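Local structure of diguanylate cyclase/phosphodiesterase-domain containing protein (6KHU) at residues 13-24 with 112-123. The protein is a putative diguanylate cyclase, built on a GGDEF-type domain of the nucleotide cyclase clan, and probably has a part in cyclic di-GMP signalling. Residues are numbered along the deposited sequence; the frame is centred on the assembly and turned at random.
Sequences LRLLSYQHQRAF and YPEDFMDLEKAI. With ZN (zinc ion), chain B.
The imidazole of His20 meets an aliphatic group with its face and an aromatic one with its edge: CB of Leu119 sits squarely over one ring face, a CH-pi contact 4.0 Å from the centroid, while the ring turns its edge to the face of Tyr112 in a T-shaped stack, planes at 68°. With CG anti to the backbone N (chi1 -178°), the ring swings out from the helix into this niche. A flat, polar ring suits the place because both nitrogens can be used. ND1 is hydrogen-bonded to the hydroxyl of Tyr30, on strand 30-37, and NE2 makes only a weak, bent bond to the carbonyl O of Met117, 3.2 Å away at the ring's edge; a water lying beside NE2 also donates to this carbonyl. A leucine here would probably leave the Tyr30 hydroxyl without its ring nitrogen and the face of Tyr112 without its edge-on partner. In the mixed five-stranded sheet of this GGDEF-type domain, residues 112-123 lead from the edge strand 105-112 through a cis-proline turn into helix 119-130, whose start, 119-123, crosses segment 13-24 of helix 9-26 at 129°. Branched aliphatic side chains suit the interface between these helices, since their methyls can meet from several directions: CD2 of Leu16 meets CD1 of Leu119 and, tip to tip, CD1 of Ile123, each at 3.9 Å. Farther along, the small Ala23 lets its CB rest 3.8 Å from CE2 of Tyr112, whose hydroxyl OH lies in the ring plane of Phe24, 3.3 Å from CD1. An aspartate suits the N-cap of helix 119-130, as the two oxygens of Asp118 divide the work: OD1 accepts from Lys121 N (2.9 Å) and OD2 binds the zinc ion at 1.9 Å.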
ATOM      1  N   LEU A  13      -4.507   2.710   9.609  1.00 11.82           N
ATOM      2  CA  LEU A  13      -5.239   1.478   9.851  1.00 11.01           C
ATOM      3  C   LEU A  13      -6.691   1.758  10.208  1.00 13.12           C
ATOM      4  O   LEU A  13      -7.575   0.971   9.851  1.00 10.87           O
ATOM      5  CB  LEU A  13      -4.553   0.670  10.958  1.00 13.62           C
ATOM      6  CG  LEU A  13      -3.254  -0.052  10.565  1.00 15.93           C
ATOM      7  CD1 LEU A  13      -2.526  -0.558  11.812  1.00 15.41           C
ATOM      8  CD2 LEU A  13      -3.527  -1.206   9.615  1.00 14.27           C
ATOM      9  N   ARG A  14      -6.955   2.869  10.905  1.00 10.00           N
ATOM     10  CA  ARG A  14      -8.335   3.274  11.149  1.00 12.64           C
ATOM     11  C   ARG A  14      -9.073   3.530   9.842  1.00 14.32           C
ATOM     12  O   ARG A  14     -10.191   3.045   9.648  1.00 12.20           O
ATOM     13  CB  ARG A  14      -8.377   4.519  12.037  1.00 20.01           C
ATOM     14  CG  ARG A  14      -9.775   4.823  12.562  1.00 24.42           C
ATOM     15  CD  ARG A  14      -9.773   5.962  13.584  1.00 25.51           C
ATOM     16  NE  ARG A  14      -9.654   7.267  12.936  1.00 30.83           N
ATOM     17  CZ  ARG A  14      -8.575   8.038  13.015  1.00 30.46           C
ATOM     18  NH1 ARG A  14      -7.525   7.627  13.726  1.00 25.74           N
ATOM     19  NH2 ARG A  14      -8.553   9.214  12.393  1.00 25.43           N
ATOM     20  N   LEU A  15      -8.455   4.289   8.926  1.00 10.77           N
ATOM     21  CA  LEU A  15      -9.076   4.541   7.629  1.00 11.72           C
ATOM     22  C   LEU A  15      -9.284   3.247   6.854  1.00 11.79           C
ATOM     23  O   LEU A  15     -10.291   3.092   6.144  1.00 10.46           O
ATOM     24  CB  LEU A  15      -8.224   5.520   6.810  1.00 12.31           C
ATOM     25  CG  LEU A  15      -8.080   6.934   7.418  1.00 15.98           C
ATOM     26  CD1 LEU A  15      -7.115   7.799   6.612  1.00 15.85           C
ATOM     27  CD2 LEU A  15      -9.442   7.643   7.546  1.00 17.16           C
ATOM     28  N   LEU A  16      -8.331   2.315   6.962  1.00 10.89           N
ATOM     29  CA  LEU A  16      -8.461   1.024   6.297  1.00 10.30           C
ATOM     30  C   LEU A  16      -9.628   0.222   6.867  1.00 11.54           C
ATOM     31  O   LEU A  16     -10.368  -0.418   6.112  1.00 10.72           O
ATOM     32  CB  LEU A  16      -7.159   0.231   6.410  1.00  9.24           C
ATOM     33  CG  LEU A  16      -7.173  -1.209   5.876  1.00 11.54           C
ATOM     34  CD1 LEU A  16      -7.568  -1.273   4.397  1.00 10.86           C
ATOM     35  CD2 LEU A  16      -5.807  -1.844   6.083  1.00 13.85           C
ATOM     36  N   SER A  17      -9.803   0.229   8.193  1.00 13.33           N
ATOM     37  CA  SER A  17     -10.921  -0.518   8.769  1.00 14.40           C
ATOM     38  C   SER A  17     -12.262   0.091   8.381  1.00 14.17           C
ATOM     39  O   SER A  17     -13.243  -0.639   8.200  1.00 15.51           O
ATOM     40  CB  SER A  17     -10.780  -0.600  10.286  1.00 15.41           C
ATOM     41  OG  SER A  17     -11.024   0.672  10.852  1.00 25.31           O
ATOM     42  N   TYR A  18     -12.330   1.418   8.234  1.00 14.25           N
ATOM     43  CA  TYR A  18     -13.552   2.036   7.724  1.00 13.81           C
ATOM     44  C   TYR A  18     -13.828   1.591   6.296  1.00 12.27           C
ATOM     45  O   TYR A  18     -14.961   1.239   5.946  1.00 12.05           O
ATOM     46  CB  TYR A  18     -13.446   3.562   7.776  1.00 14.78           C
ATOM     47  CG  TYR A  18     -13.410   4.144   9.167  1.00 22.50           C
ATOM     48  CD1 TYR A  18     -13.848   3.409  10.259  1.00 20.33           C
ATOM     49  CD2 TYR A  18     -12.928   5.432   9.387  1.00 23.88           C
ATOM     50  CE1 TYR A  18     -13.804   3.934  11.535  1.00 27.76           C
ATOM     51  CE2 TYR A  18     -12.888   5.976  10.665  1.00 30.18           C
ATOM     52  CZ  TYR A  18     -13.333   5.217  11.734  1.00 30.97           C
ATOM     53  OH  TYR A  18     -13.307   5.734  13.007  1.00 44.00           O
ATOM     54  N   GLN A  19     -12.806   1.640   5.440  1.00 12.93           N
ATOM     55  CA  GLN A  19     -12.988   1.220   4.057  1.00 10.53           C
ATOM     56  C   GLN A  19     -13.375  -0.248   3.975  1.00 14.70           C
ATOM     57  O   GLN A  19     -14.194  -0.634   3.126  1.00 12.04           O
ATOM     58  CB  GLN A  19     -11.713   1.495   3.254  1.00 13.43           C
ATOM     59  CG  GLN A  19     -11.702   0.889   1.869  1.00 10.98           C
ATOM     60  CD  GLN A  19     -12.880   1.312   1.004  1.00 15.01           C
ATOM     61  OE1 GLN A  19     -13.458   2.387   1.181  1.00 18.50           O
ATOM     62  NE2 GLN A  19     -13.223   0.471   0.033  1.00 21.00           N
ATOM     63  N   HIS A  20     -12.790  -1.088   4.845  1.00  9.85           N
ATOM     64  CA  HIS A  20     -13.128  -2.510   4.830  1.00 12.68           C
ATOM     65  C   HIS A  20     -14.610  -2.710   5.108  1.00 13.55           C
ATOM     66  O   HIS A  20     -15.272  -3.528   4.451  1.00 11.38           O
ATOM     67  CB  HIS A  20     -12.265  -3.270   5.851  1.00 12.91           C
ATOM     68  CG  HIS A  20     -12.498  -4.749   5.872  1.00 12.93           C
ATOM     69  ND1 HIS A  20     -12.066  -5.586   4.862  1.00 12.88           N
ATOM     70  CD2 HIS A  20     -13.101  -5.548   6.790  1.00 14.07           C
ATOM     71  CE1 HIS A  20     -12.399  -6.835   5.153  1.00 13.66           C
ATOM     72  NE2 HIS A  20     -13.032  -6.841   6.316  1.00 13.10           N
ATOM     73  N   GLN A  21     -15.162  -1.934   6.048  1.00 13.97           N
ATOM     74  CA  GLN A  21     -16.586  -2.032   6.347  1.00 13.83           C
ATOM     75  C   GLN A  21     -17.430  -1.549   5.177  1.00 13.72           C
ATOM     76  O   GLN A  21     -18.419  -2.191   4.807  1.00 14.57           O
ATOM     77  CB  GLN A  21     -16.921  -1.229   7.600  1.00 16.48           C
ATOM     78  CG  GLN A  21     -18.403  -1.178   7.872  1.00 18.12           C
ATOM     79  CD  GLN A  21     -18.714  -0.786   9.298  1.00 33.93           C
ATOM     80  OE1 GLN A  21     -18.001  -1.167  10.229  1.00 37.96           O
ATOM     81  NE2 GLN A  21     -19.792  -0.033   9.481  1.00 36.93           N
ATOM     82  N   ARG A  22     -17.054  -0.412   4.587  1.00 14.07           N
ATOM     83  CA  ARG A  22     -17.789   0.124   3.443  1.00 16.05           C
ATOM     84  C   ARG A  22     -17.749  -0.830   2.254  1.00 17.27           C
ATOM     85  O   ARG A  22     -18.738  -0.960   1.522  1.00 14.65           O
ATOM     86  CB  ARG A  22     -17.216   1.491   3.043  1.00 13.46           C
ATOM     87  CG  ARG A  22     -17.625   2.664   3.935  1.00 13.92           C
ATOM     88  CD  ARG A  22     -17.243   3.995   3.266  1.00 18.12           C
ATOM     89  NE  ARG A  22     -15.809   4.016   3.009  1.00 17.19           N
ATOM     90  CZ  ARG A  22     -14.910   4.583   3.808  1.00 14.70           C
ATOM     91  NH1 ARG A  22     -15.289   5.245   4.896  1.00 14.94           N
ATOM     92  NH2 ARG A  22     -13.629   4.518   3.497  1.00 12.75           N
ATOM     93  N   ALA A  23     -16.602  -1.477   2.025  1.00 14.69           N
ATOM     94  CA  ALA A  23     -16.478  -2.441   0.936  1.00 16.08           C
ATOM     95  C   ALA A  23     -17.428  -3.618   1.140  1.00 16.89           C
ATOM     96  O   ALA A  23     -18.120  -4.048   0.209  1.00 14.48           O
ATOM     97  CB  ALA A  23     -15.029  -2.929   0.843  1.00 13.27           C
ATOM     98  N   PHE A  24     -17.468  -4.150   2.361  1.00 15.52           N
ATOM     99  CA  PHE A  24     -18.434  -5.187   2.707  1.00 18.91           C
ATOM    100  C   PHE A  24     -19.854  -4.726   2.404  1.00 18.87           C
ATOM    101  O   PHE A  24     -20.600  -5.396   1.681  1.00 18.32           O
ATOM    102  CB  PHE A  24     -18.282  -5.545   4.189  1.00 15.33           C
ATOM    103  CG  PHE A  24     -19.180  -6.663   4.650  1.00 22.96           C
ATOM    104  CD1 PHE A  24     -18.879  -7.983   4.354  1.00 23.38           C
ATOM    105  CD2 PHE A  24     -20.311  -6.393   5.406  1.00 28.54           C
ATOM    106  CE1 PHE A  24     -19.696  -9.020   4.805  1.00 21.92           C
ATOM    107  CE2 PHE A  24     -21.130  -7.425   5.852  1.00 27.64           C
ATOM    108  CZ  PHE A  24     -20.814  -8.737   5.547  1.00 25.37           C
ATOM    109  N   TYR A 112      -9.434  -7.622  -1.552  1.00 12.64           N
ATOM    110  CA  TYR A 112     -10.690  -8.001  -0.939  1.00 13.40           C
ATOM    111  C   TYR A 112     -11.772  -8.003  -2.006  1.00 13.05           C
ATOM    112  O   TYR A 112     -11.835  -7.074  -2.808  1.00 15.24           O
ATOM    113  CB  TYR A 112     -11.074  -7.014   0.172  1.00 12.22           C
ATOM    114  CG  TYR A 112     -12.472  -7.225   0.737  1.00 11.57           C
ATOM    115  CD1 TYR A 112     -12.684  -8.126   1.766  1.00 11.57           C
ATOM    116  CD2 TYR A 112     -13.578  -6.522   0.238  1.00 14.71           C
ATOM    117  CE1 TYR A 112     -13.947  -8.344   2.296  1.00 14.25           C
ATOM    118  CE2 TYR A 112     -14.867  -6.727   0.776  1.00 16.85           C
ATOM    119  CZ  TYR A 112     -15.033  -7.652   1.803  1.00 16.94           C
ATOM    120  OH  TYR A 112     -16.272  -7.893   2.356  1.00 16.39           O
ATOM    121  N   PRO A 113     -12.664  -8.999  -2.063  1.00 16.02           N
ATOM    122  CA  PRO A 113     -12.800 -10.157  -1.169  1.00 16.44           C
ATOM    123  C   PRO A 113     -12.123 -11.453  -1.632  1.00 17.98           C
ATOM    124  O   PRO A 113     -12.206 -12.454  -0.904  1.00 17.73           O
ATOM    125  CB  PRO A 113     -14.316 -10.368  -1.134  1.00 15.72           C
ATOM    126  CG  PRO A 113     -14.739 -10.004  -2.556  1.00 18.98           C
ATOM    127  CD  PRO A 113     -13.816  -8.880  -2.984  1.00 18.22           C
ATOM    128  N   GLU A 114     -11.465 -11.456  -2.797  1.00 18.98           N
ATOM    129  CA  GLU A 114     -11.039 -12.732  -3.376  1.00 16.35           C
ATOM    130  C   GLU A 114      -9.852 -13.327  -2.630  1.00 19.98           C
ATOM    131  O   GLU A 114      -9.762 -14.549  -2.471  1.00 18.22           O
ATOM    132  CB  GLU A 114     -10.710 -12.559  -4.858  1.00 25.71           C
ATOM    133  CG  GLU A 114     -11.942 -12.589  -5.758  1.00 33.36           C
ATOM    134  CD  GLU A 114     -11.747 -13.423  -7.025  1.00 49.31           C
ATOM    135  OE1 GLU A 114     -11.041 -12.951  -7.950  1.00 44.59           O
ATOM    136  OE2 GLU A 114     -12.312 -14.541  -7.098  1.00 47.38           O
ATOM    137  N   ASP A 115      -8.924 -12.487  -2.170  1.00 15.48           N
ATOM    138  CA  ASP A 115      -7.796 -13.000  -1.407  1.00 15.12           C
ATOM    139  C   ASP A 115      -8.137 -13.178   0.069  1.00 15.89           C
ATOM    140  O   ASP A 115      -7.521 -14.009   0.736  1.00 16.09           O
ATOM    141  CB  ASP A 115      -6.582 -12.065  -1.533  1.00 16.33           C
ATOM    142  CG  ASP A 115      -5.988 -12.041  -2.936  1.00 22.23           C
ATOM    143  OD1 ASP A 115      -6.135 -13.038  -3.682  1.00 20.63           O
ATOM    144  OD2 ASP A 115      -5.362 -11.016  -3.283  1.00 19.74           O
ATOM    145  N   PHE A 116      -9.088 -12.405   0.598  1.00 16.71           N
ATOM    146  CA  PHE A 116      -9.336 -12.395   2.037  1.00 14.51           C
ATOM    147  C   PHE A 116     -10.661 -11.718   2.324  1.00 15.38           C
ATOM    148  O   PHE A 116     -11.168 -10.931   1.520  1.00 15.15           O
ATOM    149  CB  PHE A 116      -8.222 -11.664   2.809  1.00 13.82           C
ATOM    150  CG  PHE A 116      -8.277 -10.141   2.698  1.00 13.34           C
ATOM    151  CD1 PHE A 116      -7.638  -9.480   1.641  1.00 14.81           C
ATOM    152  CD2 PHE A 116      -8.932  -9.382   3.651  1.00 11.42           C
ATOM    153  CE1 PHE A 116      -7.663  -8.098   1.532  1.00 13.25           C
ATOM    154  CE2 PHE A 116      -8.979  -7.988   3.555  1.00 14.36           C
ATOM    155  CZ  PHE A 116      -8.343  -7.337   2.492  1.00 14.23           C
HETATM  156  N   MSE A 117     -11.186 -11.994   3.510  1.00 15.77           N
HETATM  157  CA  MSE A 117     -12.303 -11.222   4.026  1.00 15.52           C
HETATM  158  C   MSE A 117     -12.091 -10.859   5.483  1.00 14.58           C
HETATM  159  O   MSE A 117     -12.818 -10.044   6.056  1.00 15.62           O
HETATM  160  CB  MSE A 117     -13.586 -11.999   3.833  1.00 17.78           C
HETATM  161  CG  MSE A 117     -14.067 -11.857   2.403  1.00 24.86           C
HETATM  162 SE   MSE A 117     -15.559 -13.015   2.069  1.00 43.76          SE
HETATM  163  CE  MSE A 117     -16.962 -11.783   2.699  1.00 22.97           C
ATOM    164  N   ASP A 118     -11.052 -11.454   6.064  1.00 11.77           N
ATOM    165  CA  ASP A 118     -10.626 -11.168   7.428  1.00 13.60           C
ATOM    166  C   ASP A 118      -9.453 -10.184   7.351  1.00 13.88           C
ATOM    167  O   ASP A 118      -8.346 -10.562   6.947  1.00 13.76           O
ATOM    168  CB  ASP A 118     -10.249 -12.480   8.121  1.00 12.19           C
ATOM    169  CG  ASP A 118      -9.751 -12.298   9.557  1.00 14.78           C
ATOM    170  OD1 ASP A 118      -9.013 -11.344   9.834  1.00 11.21           O
ATOM    171  OD2 ASP A 118     -10.058 -13.169  10.409  1.00 18.24           O
ATOM    172  N   LEU A 119      -9.688  -8.933   7.771  1.00 12.79           N
ATOM    173  CA  LEU A 119      -8.694  -7.882   7.564  1.00 13.32           C
ATOM    174  C   LEU A 119      -7.444  -8.102   8.414  1.00 13.97           C
ATOM    175  O   LEU A 119      -6.323  -7.891   7.934  1.00 10.45           O
ATOM    176  CB  LEU A 119      -9.297  -6.503   7.845  1.00 12.21           C
ATOM    177  CG  LEU A 119      -8.332  -5.312   7.666  1.00 13.77           C
ATOM    178  CD1 LEU A 119      -7.756  -5.211   6.249  1.00  9.63           C
ATOM    179  CD2 LEU A 119      -9.011  -4.005   8.077  1.00 12.26           C
ATOM    180  N   GLU A 120      -7.598  -8.512   9.672  1.00 11.34           N
ATOM    181  CA  GLU A 120      -6.392  -8.739  10.456  1.00 16.86           C
ATOM    182  C   GLU A 120      -5.548  -9.853   9.846  1.00 16.60           C
ATOM    183  O   GLU A 120      -4.317  -9.777   9.883  1.00 14.39           O
ATOM    184  CB  GLU A 120      -6.724  -9.052  11.914  1.00 19.38           C
ATOM    185  CG  GLU A 120      -5.455  -9.269  12.742  1.00 33.47           C
ATOM    186  CD  GLU A 120      -4.460  -8.091  12.598  1.00 39.84           C
ATOM    187  OE1 GLU A 120      -4.847  -6.928  12.890  1.00 40.91           O
ATOM    188  OE2 GLU A 120      -3.298  -8.312  12.149  1.00 37.36           O
ATOM    189  N   LYS A 121      -6.177 -10.857   9.224  1.00 14.38           N
ATOM    190  CA  LYS A 121      -5.402 -11.922   8.584  1.00 16.35           C
ATOM    191  C   LYS A 121      -4.641 -11.395   7.369  1.00 14.45           C
ATOM    192  O   LYS A 121      -3.453 -11.698   7.196  1.00 14.08           O
ATOM    193  CB  LYS A 121      -6.311 -13.091   8.177  1.00 19.44           C
ATOM    194  CG  LYS A 121      -5.556 -14.244   7.497  1.00 22.12           C
ATOM    195  CD  LYS A 121      -4.542 -14.863   8.457  1.00 21.70           C
ATOM    196  CE  LYS A 121      -4.191 -16.294   8.057  1.00 26.83           C
ATOM    197  NZ  LYS A 121      -3.379 -16.328   6.824  1.00 26.38           N
ATOM    198  N   ALA A 122      -5.316 -10.627   6.500  1.00 11.40           N
ATOM    199  CA  ALA A 122      -4.624  -9.984   5.384  1.00 13.36           C
ATOM    200  C   ALA A 122      -3.419  -9.181   5.864  1.00 13.93           C
ATOM    201  O   ALA A 122      -2.341  -9.247   5.263  1.00 14.31           O
ATOM    202  CB  ALA A 122      -5.582  -9.077   4.610  1.00 12.84           C
ATOM    203  N   ILE A 123      -3.581  -8.427   6.956  1.00 13.58           N
ATOM    204  CA  ILE A 123      -2.507  -7.554   7.433  1.00 17.70           C
ATOM    205  C   ILE A 123      -1.318  -8.381   7.917  1.00 18.62           C
ATOM    206  O   ILE A 123      -0.163  -8.105   7.564  1.00 17.38           O
ATOM    207  CB  ILE A 123      -3.035  -6.614   8.532  1.00 13.52           C
ATOM    208  CG1 ILE A 123      -3.958  -5.559   7.912  1.00 15.73           C
ATOM    209  CG2 ILE A 123      -1.879  -5.941   9.292  1.00 12.36           C
ATOM    210  CD1 ILE A 123      -3.223  -4.610   6.993  1.00 23.06           C
TER
HETATM  211 ZN    ZN B 201      -9.184 -13.049  12.145  1.00 17.55          ZN
HETATM  212  O   HOH W   1     -14.219  -9.238   8.126  1.00 15.98           O
HETATM  213  O   HOH W   2      -7.092 -13.875  11.850  1.00 23.09           O